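Local coordinates for protein nodulation fucosyltransferase NodZ (Bradyrhizobium sp., PDB 2HHC) that is a fucosyltransferase of the nodulation protein Z family, with a fold of the GT-B class, at residues A[8-13]-A[37-42]; A[15-20]-A[131-136]; A[82-87]-A[125-130]; A[21-26]-A[142-147]. One frame throughout, in Å; residues are numbered along the deposited sequence.

Interaction 1: A[8-13]-A[37-42]; sequences ISRRRT and VIDWRG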
# COMPACT_ATOMS: atom_id res chain seq x y z
N ILE A 8 7.03 14.97 -6.84
CA ILE A 8 6.30 14.00 -7.63
C ILE A 8 6.45 12.65 -6.99
O ILE A 8 7.56 12.14 -6.78
CB ILE A 8 6.81 13.96 -9.07
CG1 ILE A 8 6.78 15.39 -9.71
CG2 ILE A 8 5.98 12.99 -9.86
CD1 ILE A 8 7.31 15.42 -11.12
N SER A 9 5.34 12.00 -6.66
CA SER A 9 5.30 10.66 -6.13
C SER A 9 4.99 9.68 -7.23
O SER A 9 3.83 9.60 -7.69
CB SER A 9 4.26 10.57 -5.01
OG SER A 9 4.32 9.27 -4.42
N ARG A 10 6.00 8.92 -7.66
CA ARG A 10 5.88 7.93 -8.71
C ARG A 10 5.98 6.55 -8.07
O ARG A 10 7.00 6.23 -7.42
CB ARG A 10 7.03 8.09 -9.70
CG ARG A 10 7.30 9.52 -10.11
CD ARG A 10 8.04 9.53 -11.48
NE ARG A 10 7.08 9.28 -12.54
CZ ARG A 10 7.15 8.26 -13.39
NH1 ARG A 10 8.18 7.41 -13.36
NH2 ARG A 10 6.18 8.05 -14.27
N ARG A 11 5.00 5.68 -8.32
CA ARG A 11 5.08 4.31 -7.83
C ARG A 11 4.07 3.51 -8.64
O ARG A 11 3.03 4.04 -9.01
CB ARG A 11 4.82 4.20 -6.33
CG ARG A 11 5.47 3.03 -5.67
CD ARG A 11 6.95 3.28 -5.36
NE ARG A 11 7.58 2.07 -4.86
CZ ARG A 11 8.59 1.43 -5.41
NH1 ARG A 11 9.31 1.97 -6.37
NH2 ARG A 11 8.99 0.30 -4.90
N ARG A 12 4.44 2.29 -8.95
CA ARG A 12 3.76 1.45 -9.93
C ARG A 12 3.56 0.01 -9.47
O ARG A 12 3.27 -0.89 -10.26
CB ARG A 12 4.54 1.44 -11.26
CG ARG A 12 4.65 2.80 -11.88
CD ARG A 12 5.59 2.92 -13.03
NE ARG A 12 6.96 2.63 -12.63
CZ ARG A 12 7.74 3.47 -11.93
NH1 ARG A 12 7.39 4.67 -11.59
NH2 ARG A 12 8.96 3.04 -11.66
N THR A 13 3.78 -0.21 -8.17
CA THR A 13 3.76 -1.54 -7.62
C THR A 13 2.46 -1.78 -6.86
O THR A 13 1.42 -1.18 -7.17
CB THR A 13 4.97 -1.69 -6.72
OG1 THR A 13 4.98 -0.64 -5.74
CG2 THR A 13 6.27 -1.66 -7.49
N VAL A 37 2.38 15.91 -6.54
CA VAL A 37 1.88 15.32 -7.76
C VAL A 37 1.87 13.80 -7.57
O VAL A 37 2.89 13.17 -7.21
CB VAL A 37 2.83 15.64 -8.93
CG1 VAL A 37 2.32 15.02 -10.20
CG2 VAL A 37 3.04 17.14 -9.09
N ILE A 38 0.71 13.17 -7.74
CA ILE A 38 0.56 11.71 -7.62
C ILE A 38 0.64 11.17 -9.05
O ILE A 38 -0.25 11.43 -9.86
CB ILE A 38 -0.75 11.32 -6.95
CG1 ILE A 38 -0.95 12.08 -5.63
CG2 ILE A 38 -0.76 9.79 -6.76
CD1 ILE A 38 -2.22 11.71 -4.86
N ASP A 39 1.73 10.50 -9.35
CA ASP A 39 2.03 10.05 -10.73
C ASP A 39 2.11 8.53 -10.77
O ASP A 39 3.16 7.90 -10.51
CB ASP A 39 3.31 10.66 -11.24
CG ASP A 39 3.62 10.23 -12.65
OD1 ASP A 39 2.83 9.52 -13.30
OD2 ASP A 39 4.75 10.63 -13.10
N TRP A 40 0.95 7.91 -10.99
CA TRP A 40 0.84 6.47 -11.07
C TRP A 40 0.72 5.98 -12.52
O TRP A 40 0.18 4.93 -12.81
CB TRP A 40 -0.31 5.95 -10.24
CG TRP A 40 -0.11 6.08 -8.76
CD1 TRP A 40 0.93 6.65 -8.08
CD2 TRP A 40 -1.08 5.68 -7.75
NE1 TRP A 40 0.72 6.56 -6.73
CE2 TRP A 40 -0.50 5.94 -6.51
CE3 TRP A 40 -2.30 5.03 -7.80
CZ2 TRP A 40 -1.17 5.67 -5.31
CZ3 TRP A 40 -2.94 4.72 -6.65
CH2 TRP A 40 -2.36 5.04 -5.41
N ARG A 41 1.31 6.73 -13.46
CA ARG A 41 1.50 6.23 -14.83
C ARG A 41 2.35 4.99 -14.81
O ARG A 41 3.35 4.94 -14.10
CB ARG A 41 2.17 7.29 -15.72
CG ARG A 41 1.23 8.45 -16.06
CD ARG A 41 1.87 9.57 -16.88
NE ARG A 41 2.91 10.20 -16.09
CZ ARG A 41 3.73 11.12 -16.56
NH1 ARG A 41 3.55 11.57 -17.79
NH2 ARG A 41 4.72 11.60 -15.79
N GLY A 42 1.93 4.00 -15.56
CA GLY A 42 2.69 2.72 -15.65
C GLY A 42 2.43 1.73 -14.52
O GLY A 42 3.13 0.70 -14.40
O HOH W 1 2.82 6.93 -4.78
O HOH W 2 5.56 5.81 -15.74
O HOH W 3 4.78 6.14 -12.01
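The parallel strands of a beta-alpha-beta unit, 6-10 and 35-39 joined through helix 15-32, pair here through Ser9, whose N donates to Val37 O (2.8 Å) and whose O accepts from Asp39 N (2.8 Å). On one face of the sheet Ile8 lies beside Val37, its CG1 4.0 Å from Val37 CB. Past the pairing, on the same face, the Asp39 carboxylate holds two arginines together. Arg10, in the conformer described (one of two deposited), brings NE to Asp39 OD2 at 2.8 Å, the acceptor lying in the guanidinium plane while NE sits above the carboxylate plane. Arg41 grips side-on: its NH2 reaches Asp39 OD2 from the opposite face of that plane (2.9 Å), its NE binds OD1, and its NH1 bonds Asn76 OD1. Asp39 OD1 also accepts from Arg41 N, closing an Asx turn. The shared negative charge probably offsets the repulsion between the two guanidinium groups. Arg10 NH1 and Arg12 NH1 have further salt bridges with Asp129. On the other face one water links Ser9 OG to Trp40 NE1. Where the two strands part, Arg12 lays CD against Arg41 O (3.2 Å), and its NH1 donates to a water, 3.0 Å away, that in turn donates to Asp39 O and Arg41 O.

Interaction 2: A[15-20]-A[131-136]; sequences FGDCLW and CLMWRC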
# COMPACT_ATOMS: atom_id res chain seq x y z
N PHE A 15 -0.52 -1.52 -4.08
CA PHE A 15 -1.04 -0.31 -3.50
C PHE A 15 -0.46 -0.01 -2.09
O PHE A 15 -0.36 1.16 -1.73
CB PHE A 15 -2.55 -0.34 -3.41
CG PHE A 15 -3.24 -0.21 -4.75
CD1 PHE A 15 -3.14 0.91 -5.54
CD2 PHE A 15 -3.97 -1.26 -5.22
CE1 PHE A 15 -3.78 0.95 -6.77
CE2 PHE A 15 -4.61 -1.20 -6.44
CZ PHE A 15 -4.53 -0.10 -7.18
N GLY A 16 -0.10 -1.03 -1.33
CA GLY A 16 0.50 -0.73 -0.01
C GLY A 16 1.75 0.09 -0.13
O GLY A 16 1.94 1.08 0.57
N ASP A 17 2.61 -0.32 -1.03
CA ASP A 17 3.87 0.40 -1.32
C ASP A 17 3.55 1.77 -1.88
O ASP A 17 4.09 2.78 -1.48
CB ASP A 17 4.69 -0.50 -2.23
CG ASP A 17 6.06 0.03 -2.61
OD1 ASP A 17 6.44 1.20 -2.30
OD2 ASP A 17 6.73 -0.74 -3.33
N CYS A 18 2.69 1.81 -2.87
CA CYS A 18 2.33 3.11 -3.47
C CYS A 18 1.85 4.10 -2.42
O CYS A 18 2.25 5.26 -2.43
CB CYS A 18 1.25 2.94 -4.54
SG CYS A 18 1.72 2.03 -6.03
N LEU A 19 0.92 3.68 -1.55
CA LEU A 19 0.32 4.57 -0.59
C LEU A 19 1.27 4.95 0.57
O LEU A 19 1.21 6.07 1.07
CB LEU A 19 -0.96 3.96 -0.02
CG LEU A 19 -2.08 3.89 -1.09
CD1 LEU A 19 -3.25 3.04 -0.61
CD2 LEU A 19 -2.49 5.28 -1.52
N TRP A 20 2.17 4.04 0.97
CA TRP A 20 3.18 4.37 2.00
C TRP A 20 4.19 5.36 1.38
O TRP A 20 4.56 6.36 1.97
CB TRP A 20 3.86 3.09 2.42
CG TRP A 20 4.61 3.14 3.74
CD1 TRP A 20 5.11 4.25 4.40
CD2 TRP A 20 4.90 2.02 4.55
NE1 TRP A 20 5.69 3.86 5.57
CE2 TRP A 20 5.59 2.49 5.70
CE3 TRP A 20 4.68 0.66 4.41
CZ2 TRP A 20 6.04 1.63 6.68
CZ3 TRP A 20 5.14 -0.20 5.36
CH2 TRP A 20 5.84 0.28 6.48
N CYS A 131 11.21 3.15 -3.69
CA CYS A 131 10.41 2.76 -2.55
C CYS A 131 10.70 3.68 -1.38
O CYS A 131 11.85 3.79 -0.96
CB CYS A 131 10.72 1.35 -2.15
SG CYS A 131 9.68 0.73 -0.82
N LEU A 132 9.67 4.31 -0.85
CA LEU A 132 9.80 5.21 0.29
C LEU A 132 9.04 4.68 1.51
O LEU A 132 8.71 5.45 2.44
CB LEU A 132 9.43 6.65 -0.07
CG LEU A 132 10.38 7.31 -1.09
CD1 LEU A 132 9.94 8.71 -1.35
CD2 LEU A 132 11.83 7.35 -0.60
N MET A 133 8.81 3.38 1.54
CA MET A 133 8.34 2.74 2.75
C MET A 133 9.29 3.05 3.86
O MET A 133 10.48 3.01 3.67
CB MET A 133 8.16 1.21 2.56
CG MET A 133 7.03 0.89 1.63
SD MET A 133 7.04 -0.82 1.01
CE MET A 133 7.14 -1.77 2.47
N TRP A 134 8.73 3.35 5.04
CA TRP A 134 9.45 3.65 6.29
C TRP A 134 10.11 5.04 6.30
O TRP A 134 10.86 5.36 7.24
CB TRP A 134 10.51 2.61 6.65
CG TRP A 134 10.02 1.21 6.71
CD1 TRP A 134 10.17 0.27 5.77
CD2 TRP A 134 9.27 0.62 7.76
NE1 TRP A 134 9.56 -0.89 6.16
CE2 TRP A 134 9.02 -0.72 7.38
CE3 TRP A 134 8.80 1.07 8.99
CZ2 TRP A 134 8.32 -1.62 8.21
CZ3 TRP A 134 8.09 0.18 9.81
CH2 TRP A 134 7.85 -1.14 9.40
N ARG A 135 9.87 5.86 5.28
CA ARG A 135 10.59 7.16 5.21
C ARG A 135 9.65 8.32 5.56
O ARG A 135 9.71 9.43 4.99
CB ARG A 135 11.22 7.34 3.82
CG ARG A 135 12.19 6.21 3.40
CD ARG A 135 13.24 5.95 4.35
NE ARG A 135 14.38 5.17 3.82
CZ ARG A 135 14.46 3.83 3.80
NH1 ARG A 135 13.50 3.04 4.23
NH2 ARG A 135 15.58 3.26 3.35
N CYS A 136 8.78 8.05 6.52
CA CYS A 136 7.87 9.05 7.06
C CYS A 136 7.28 8.55 8.36
O CYS A 136 7.51 7.42 8.80
CB CYS A 136 6.72 9.31 6.09
SG CYS A 136 5.63 7.88 5.82
O HOH W 4 6.42 5.00 8.16
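Trp20 on helix 15-32 meets Met133 with their CA atoms 5.5 Å apart, where residues 131-136 run as a loop with a type II beta turn from Leu132 to Arg135. CG of Trp20 stands anti to the backbone N (chi1 -162°), and the indole is packed against the turn. Met133 CA sits almost squarely over the five-membered ring, 3.8 Å from its centroid and 4° off the normal, a CH-pi contact. The methionine side chain then crosses the indole: CG lies 3.6 Å from Trp20 CE3, CE touches CZ3 and CE3, and SD makes an oblique Met-aromatic contact while also touching the carboxylate carbon of Asp17, which is salt-bridged to Arg11. Trp134 closes the far end of the indole in an edge-to-face pair. The Trp20 edge points at the Trp134 face, with CH2 3.5 Å from Trp134 CE2 and the planes 57° apart. Cys136 SG approaches the indole at its rim, 3.9 Å from Trp20 CD1. Although Trp20 NE1 comes within 3.1 Å of Trp134 N, both are donors; the indole N-H is satisfied instead by a water at 2.9 Å, which donates to Cys136 O. The loop is also held by the residues that follow on the helix, Ser21 OG bonding Leu132 N and Ser24 OG bonding Leu132 O. Residues 131-136 lie against helix 15-32 on their way from strand 125-128 to helix 138-147, whose Glu141 touches both Trp20 and Cys136, while Leu132 packs on helix 101-116.

Interaction 3: A[82-87]-A[125-130]; sequences GPFFPR and TIVCDA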
# COMPACT_ATOMS: atom_id res chain seq x y z
N GLY A 82 12.69 22.22 -13.57
CA GLY A 82 13.97 21.93 -13.01
C GLY A 82 14.49 23.14 -12.27
O GLY A 82 13.89 24.23 -12.32
N PRO A 83 15.66 22.99 -11.65
CA PRO A 83 16.40 21.74 -11.60
C PRO A 83 15.71 20.69 -10.79
O PRO A 83 14.83 21.01 -9.94
CB PRO A 83 17.74 22.10 -10.95
CG PRO A 83 17.74 23.54 -10.75
CD PRO A 83 16.38 24.12 -11.03
N PHE A 84 16.15 19.45 -10.97
CA PHE A 84 15.56 18.29 -10.32
C PHE A 84 16.47 17.68 -9.26
O PHE A 84 17.67 17.79 -9.28
CB PHE A 84 15.22 17.22 -11.39
CG PHE A 84 14.31 17.75 -12.49
CD1 PHE A 84 12.93 17.82 -12.33
CD2 PHE A 84 14.85 18.27 -13.64
CE1 PHE A 84 12.15 18.38 -13.30
CE2 PHE A 84 14.04 18.84 -14.60
CZ PHE A 84 12.74 18.89 -14.45
N PHE A 85 15.84 17.00 -8.31
CA PHE A 85 16.50 16.13 -7.35
C PHE A 85 15.66 14.85 -7.30
O PHE A 85 14.44 14.91 -7.25
CB PHE A 85 16.50 16.77 -5.95
CG PHE A 85 17.26 15.97 -4.93
CD1 PHE A 85 16.66 14.90 -4.28
CD2 PHE A 85 18.57 16.24 -4.66
CE1 PHE A 85 17.39 14.12 -3.37
CE2 PHE A 85 19.27 15.48 -3.73
CZ PHE A 85 18.67 14.45 -3.09
N PRO A 86 16.27 13.66 -7.24
CA PRO A 86 17.72 13.41 -7.28
C PRO A 86 18.38 13.89 -8.58
O PRO A 86 17.72 14.16 -9.58
CB PRO A 86 17.78 11.89 -7.17
CG PRO A 86 16.56 11.51 -6.43
CD PRO A 86 15.51 12.42 -7.01
N ARG A 87 19.69 14.04 -8.55
CA ARG A 87 20.42 14.70 -9.65
C ARG A 87 20.30 13.94 -10.96
O ARG A 87 20.39 14.54 -12.03
CB ARG A 87 21.89 14.92 -9.27
CG ARG A 87 21.97 15.88 -8.11
CD ARG A 87 23.37 16.37 -7.72
NE ARG A 87 23.52 16.34 -6.25
CZ ARG A 87 22.70 16.93 -5.37
NH1 ARG A 87 21.63 17.64 -5.75
NH2 ARG A 87 22.93 16.82 -4.06
N THR A 125 11.78 20.73 -8.47
CA THR A 125 10.97 19.50 -8.48
C THR A 125 11.76 18.35 -7.90
O THR A 125 12.86 18.05 -8.38
CB THR A 125 10.50 19.18 -9.92
OG1 THR A 125 9.65 20.23 -10.40
CG2 THR A 125 9.70 17.86 -10.00
N ILE A 126 11.20 17.72 -6.86
CA ILE A 126 11.75 16.48 -6.28
C ILE A 126 11.04 15.34 -6.97
O ILE A 126 9.80 15.26 -6.89
CB ILE A 126 11.50 16.41 -4.77
CG1 ILE A 126 11.93 17.71 -4.05
CG2 ILE A 126 12.16 15.18 -4.17
CD1 ILE A 126 13.27 18.17 -4.26
N VAL A 127 11.77 14.42 -7.58
CA VAL A 127 11.12 13.29 -8.24
C VAL A 127 11.36 12.07 -7.38
O VAL A 127 12.51 11.62 -7.20
CB VAL A 127 11.67 13.02 -9.67
CG1 VAL A 127 10.86 11.85 -10.32
CG2 VAL A 127 11.64 14.27 -10.48
N CYS A 128 10.29 11.52 -6.80
CA CYS A 128 10.35 10.34 -5.99
C CYS A 128 9.95 9.11 -6.80
O CYS A 128 8.79 8.96 -7.12
CB CYS A 128 9.41 10.45 -4.77
SG CYS A 128 9.77 11.83 -3.65
N ASP A 129 10.93 8.30 -7.17
CA ASP A 129 10.70 7.16 -8.06
C ASP A 129 11.50 5.93 -7.56
O ASP A 129 12.25 5.27 -8.27
CB ASP A 129 11.02 7.54 -9.52
CG ASP A 129 10.40 6.65 -10.53
OD1 ASP A 129 9.72 5.61 -10.25
OD2 ASP A 129 10.58 7.01 -11.74
N ALA A 130 11.29 5.65 -6.28
CA ALA A 130 11.85 4.56 -5.55
C ALA A 130 10.91 4.22 -4.39
O ALA A 130 9.97 4.96 -4.11
CB ALA A 130 13.21 4.90 -5.02
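With CG anti to its own carbonyl carbon (chi1 -56°), Phe84 lays its ring alongside Thr125, CD1 3.7 Å from Thr125 CB; Phe85 instead holds CG anti to the backbone N (chi1 -176°), and its ring leads off on the other face of the sheet. The two phenylalanines form the short edge strand 84-85, which runs parallel to strand 125-128 in the six-stranded sheet of this domain and is joined to it through helix 101-116 as a beta-alpha-beta unit. Phe85 carries both sound bonds of the pairing. Its N donates to Thr125 O at 3.2 Å, and its O accepts from Val127 N at 2.7 Å, a short, nearly straight bond. A weak third bond runs from Thr125 N to Pro83 O (3.4 Å). Phe85 O also takes a CA-H contact from Ile126, whose CA is 3.3 Å away. On the face of Phe84 and Thr125, Phe84 CD1 reaches Val127 CG2 at 4.2 Å, and Gly82 CA lies over one face of the ring, towards its rim. On the opposite face the turn of Ile126 about chi2 (-54°) puts CD1 3.9 Å from Phe85 CB, while the Phe85 ring continues to Leu114 of helix 101-116. Thr125 OG1 bonds Pro81 O, just before residues 82-87. Cis peptide bonds precede both Pro83 and Pro86, at either end of the short strand. At the second, Pro86 CD lies 3.1 Å from Val127 O.

Interaction 4: A[21-26]-A[142-147]; sequences SLASAW and RLIFRN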
# COMPACT_ATOMS: atom_id res chain seq x y z
N SER A 21 4.65 5.06 0.15
CA SER A 21 5.57 5.95 -0.56
C SER A 21 4.95 7.32 -0.81
O SER A 21 5.63 8.33 -0.70
CB SER A 21 6.03 5.28 -1.86
OG SER A 21 6.79 4.11 -1.65
N LEU A 22 3.65 7.32 -1.06
CA LEU A 22 2.91 8.60 -1.18
C LEU A 22 2.97 9.42 0.09
O LEU A 22 3.18 10.62 0.07
CB LEU A 22 1.45 8.36 -1.55
CG LEU A 22 0.55 9.58 -1.76
CD1 LEU A 22 1.15 10.45 -2.86
CD2 LEU A 22 -0.80 9.11 -2.10
N ALA A 23 2.75 8.76 1.24
CA ALA A 23 2.81 9.44 2.55
C ALA A 23 4.20 10.13 2.73
O ALA A 23 4.30 11.24 3.23
CB ALA A 23 2.53 8.47 3.64
N SER A 24 5.25 9.45 2.30
CA SER A 24 6.59 10.04 2.39
C SER A 24 6.76 11.30 1.53
O SER A 24 7.32 12.30 2.01
CB SER A 24 7.64 9.00 2.08
OG SER A 24 7.58 7.95 3.04
N ALA A 25 6.31 11.19 0.30
CA ALA A 25 6.35 12.36 -0.62
C ALA A 25 5.49 13.50 -0.04
O ALA A 25 5.94 14.67 -0.03
CB ALA A 25 5.83 11.96 -1.96
N TRP A 26 4.31 13.18 0.46
CA TRP A 26 3.39 14.17 1.04
C TRP A 26 4.09 14.91 2.19
O TRP A 26 4.00 16.12 2.34
CB TRP A 26 2.07 13.47 1.51
CG TRP A 26 1.20 14.48 2.23
CD1 TRP A 26 0.30 15.33 1.69
CD2 TRP A 26 1.26 14.79 3.63
NE1 TRP A 26 -0.23 16.12 2.66
CE2 TRP A 26 0.38 15.85 3.86
CE3 TRP A 26 2.00 14.25 4.70
CZ2 TRP A 26 0.19 16.39 5.13
CZ3 TRP A 26 1.84 14.79 5.95
CH2 TRP A 26 0.96 15.84 6.16
N ARG A 142 -1.27 7.56 8.12
CA ARG A 142 -2.70 7.58 8.50
C ARG A 142 -3.39 8.74 7.80
O ARG A 142 -4.59 8.65 7.39
CB ARG A 142 -2.83 7.73 10.03
CG ARG A 142 -2.34 6.53 10.76
CD ARG A 142 -2.38 6.80 12.30
NE ARG A 142 -1.86 5.69 13.07
CZ ARG A 142 -2.54 4.61 13.31
NH1 ARG A 142 -3.80 4.53 12.89
NH2 ARG A 142 -1.99 3.65 14.01
N LEU A 143 -2.71 9.86 7.69
CA LEU A 143 -3.28 11.02 7.00
C LEU A 143 -3.63 10.71 5.56
O LEU A 143 -4.67 11.07 5.06
CB LEU A 143 -2.40 12.23 7.21
CG LEU A 143 -3.18 13.47 6.86
CD1 LEU A 143 -2.76 14.56 7.78
CD2 LEU A 143 -2.90 13.71 5.38
N ILE A 144 -2.79 9.98 4.86
CA ILE A 144 -3.09 9.62 3.48
C ILE A 144 -4.33 8.75 3.44
O ILE A 144 -5.24 8.99 2.64
CB ILE A 144 -1.90 8.87 2.83
CG1 ILE A 144 -0.74 9.85 2.58
CG2 ILE A 144 -2.27 8.15 1.60
CD1 ILE A 144 -1.01 11.00 1.70
N PHE A 145 -4.40 7.70 4.26
CA PHE A 145 -5.61 6.83 4.24
C PHE A 145 -6.89 7.54 4.54
O PHE A 145 -7.96 7.17 4.08
CB PHE A 145 -5.39 5.59 5.10
CG PHE A 145 -4.55 4.53 4.43
CD1 PHE A 145 -5.08 3.72 3.44
CD2 PHE A 145 -3.29 4.34 4.81
CE1 PHE A 145 -4.34 2.76 2.84
CE2 PHE A 145 -2.52 3.36 4.17
CZ PHE A 145 -3.09 2.61 3.19
N ARG A 146 -6.82 8.55 5.41
CA ARG A 146 -8.01 9.30 5.79
C ARG A 146 -8.43 10.34 4.76
O ARG A 146 -9.57 10.77 4.84
CB ARG A 146 -7.81 9.97 7.17
CG ARG A 146 -7.75 9.02 8.33
CD ARG A 146 -7.55 9.75 9.68
NE ARG A 146 -8.65 10.62 9.90
CZ ARG A 146 -9.79 10.23 10.42
NH1 ARG A 146 -9.91 8.96 10.84
NH2 ARG A 146 -10.76 11.08 10.56
N ASN A 147 -7.54 10.75 3.84
CA ASN A 147 -7.75 11.91 3.02
C ASN A 147 -7.72 11.69 1.54
O ASN A 147 -7.64 12.63 0.78
CB ASN A 147 -6.80 13.02 3.49
CG ASN A 147 -7.18 13.56 4.86
OD1 ASN A 147 -8.14 14.36 4.97
ND2 ASN A 147 -6.53 13.09 5.91
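Trp26 N donates to Leu22 O at 2.8 Å, closing a turn of helix 15-32 that presents both side chains, with Ala23, to Ile144 of helix 138-147. On the partner helix Asn147 folds back, its ND2 giving a bond of 2.9 Å to Leu143 O on a lone pair in the carbonyl plane. No hydrogen bond crosses the contact, which is wholly apolar. Ile144 makes most of the contact, meeting Ala23, Leu22 and Trp26. Its CG1 is anti to the carbonyl carbon (chi1 -72°) and rests on Ala23, 3.6 Å from CA and 3.7 Å from CB; with only a methyl group there, the branch comes right down to the backbone. The bend at chi2 (-59°) carries CD1 into the angle between the flanking side chains, 4.1 Å from Leu22 CG and 4.0 Å from Trp26 CB. CG2, on the other branch, touches Leu22 CD2. The two helices cross nearly at right angles, 104° between their directions and 9.3 Å between the axes of the short segments; helix 15-32 is the connection of a beta-alpha-beta unit, lying against strands 6-10 and 35-39, and helix 138-147 packs on its flank, beside the sheet. Leu22 reaches Ser9, Leu36 and Ile38 on those strands. Beside Ile144, Leu143, in the conformer described (one of two deposited), holds CD2 over one face of the Trp26 indole, towards the rim and 4.1 Å from CZ2. The indole is fixed by its own N-H, which bonds Ile64 O on strand 63-64, the strand that Leu143 also touches.

Helix 15-32 ties together interactions 1, 2 and 4: it connects the strands of interaction 1, and its successive turns carry interactions 2 and 4, whose centres are 9 Å apart. Interactions 1 and 3 share one sheet, strand 6-10 lying next to 125-128, with Ile8 N 2.8 Å from Ile126 O and Ile8 O 2.8 Å from Cys128 N. Arg11 NE reaches Asp17 OD1 at 2.9 Å, joining interactions 1 and 2. Residues 125-136 run unbroken from interaction 3 into interaction 2, centres 17 Å apart, and then into the helix of interaction 4. A bound phosphate ion, probably from the crystallisation liquor, lies about 4 Å from the Pro86 side chain in interaction 3.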